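Local coordinates for capsid protein (Bocavirus gorilla/GBoV1/2009, PDB 7LNK) that forms, in sixty copies, the T=1 icosahedral capsid of gorilla bocavirus, at residues T334-N337 / G338-I341. Residues are numbered along the deposited sequence; the frame is centred on the assembly and turned at random.
Sequences TGNN and GNII
The carbonyl oxygen of Asn336 is met by the side-chain amide of Asn339, three residues on, in a worked example of how a residue at the start of a strand can reach back over the turn that leads into it. The amide comes over the face of the Asn336-Asn337 peptide rather than in line with its carbonyl, with Asn339 CG 3.6 Å from Asn336 O and 3.8 Å from Asn336 C. It is steeply inclined to that peptide, so the two flat groups do not stack. Rotation about the first side-chain bond of Asn339 places CG between the backbone N and the carbonyl carbon (chi1 60°), folding the amide back over the preceding loop.

The backbone bends twice on the way to this approach. Thr334 to Asn337 form a type II' beta turn, with Gly335 at its second position in a positive-phi conformation (phi 72°) that favours glycine. A second glycine, Gly338, again has positive phi (84°), with psi near zero, and carries the chain from the turn into the strand. Asn337 itself sends its side chain away from the oncoming strand.

The turn borders strand 326-328 and a second subunit. Gly335 O is hydrogen-bonded to Tyr328 OH, and Asn336 and Asn339 both pack on Thr253 of that second subunit, bringing this surface turn into an intersubunit contact. Backbone hydrogen bonds join Gly338 to Gln329 and Ile340 to Trp327, while Asn339 also rests on Tyr328; the turn thus completes the loop between strands 326-328 and 339-341, the two members of a small antiparallel sheet.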
loop_
_atom_site.group_PDB
_atom_site.type_symbol
_atom_site.label_atom_id
_atom_site.label_comp_id
_atom_site.label_asym_id
_atom_site.label_seq_id
_atom_site.Cartn_x
_atom_site.Cartn_y
_atom_site.Cartn_z
ATOM N N THR A 334 12.483 11.819 -120.880
ATOM C CA THR A 334 13.329 12.734 -121.629
ATOM C C THR A 334 12.442 13.632 -122.472
ATOM O O THR A 334 11.338 13.254 -122.863
ATOM C CB THR A 334 14.320 11.994 -122.540
ATOM O OG1 THR A 334 13.602 11.146 -123.440
ATOM C CG2 THR A 334 15.298 11.158 -121.739
ATOM N N GLY A 335 12.939 14.828 -122.754
ATOM C CA GLY A 335 12.232 15.698 -123.678
ATOM C C GLY A 335 10.959 16.252 -123.076
ATOM O O GLY A 335 10.928 16.689 -121.923
ATOM N N ASN A 336 9.893 16.247 -123.871
ATOM C CA ASN A 336 8.625 16.854 -123.499
ATOM C C ASN A 336 7.632 15.872 -122.907
ATOM O O ASN A 336 6.497 16.259 -122.621
ATOM C CB ASN A 336 7.997 17.542 -124.705
ATOM C CG ASN A 336 8.805 18.711 -125.184
ATOM O OD1 ASN A 336 9.102 18.833 -126.370
ATOM N ND2 ASN A 336 9.160 19.592 -124.265
ATOM N N ASN A 337 8.010 14.614 -122.735
ATOM C CA ASN A 337 7.109 13.619 -122.175
ATOM C C ASN A 337 7.585 13.217 -120.786
ATOM O O ASN A 337 8.789 13.129 -120.536
ATOM C CB ASN A 337 6.967 12.420 -123.122
ATOM C CG ASN A 337 8.282 11.726 -123.426
ATOM O OD1 ASN A 337 9.161 11.602 -122.580
ATOM N ND2 ASN A 337 8.423 11.276 -124.664
ATOM N N GLY A 338 6.636 13.025 -119.876
ATOM C CA GLY A 338 6.942 12.719 -118.498
ATOM C C GLY A 338 7.229 13.916 -117.624
ATOM O O GLY A 338 7.371 13.752 -116.410
ATOM N N ASN A 339 7.318 15.105 -118.200
ATOM C CA ASN A 339 7.623 16.312 -117.451
ATOM C C ASN A 339 6.355 16.929 -116.885
ATOM O O ASN A 339 5.295 16.895 -117.513
ATOM C CB ASN A 339 8.345 17.323 -118.336
ATOM C CG ASN A 339 7.527 17.725 -119.534
ATOM O OD1 ASN A 339 6.561 17.059 -119.886
ATOM N ND2 ASN A 339 7.900 18.823 -120.161
ATOM N N ILE A 340 6.463 17.481 -115.686
ATOM C CA ILE A 340 5.363 18.182 -115.045
ATOM C C ILE A 340 5.771 19.627 -114.848
ATOM O O ILE A 340 6.741 19.914 -114.142
ATOM C CB ILE A 340 4.960 17.532 -113.716
ATOM C CG1 ILE A 340 4.303 16.192 -113.999
ATOM C CG2 ILE A 340 4.045 18.436 -112.933
ATOM C CD1 ILE A 340 4.052 15.403 -112.800
ATOM N N ILE A 341 5.030 20.527 -115.477
ATOM C CA ILE A 341 5.259 21.957 -115.380
ATOM C C ILE A 341 4.346 22.495 -114.296
ATOM O O ILE A 341 3.136 22.246 -114.314
ATOM C CB ILE A 341 4.975 22.650 -116.717
ATOM C CG1 ILE A 341 5.892 22.101 -117.798
ATOM C CG2 ILE A 341 5.190 24.133 -116.581
ATOM C CD1 ILE A 341 5.505 22.524 -119.173
#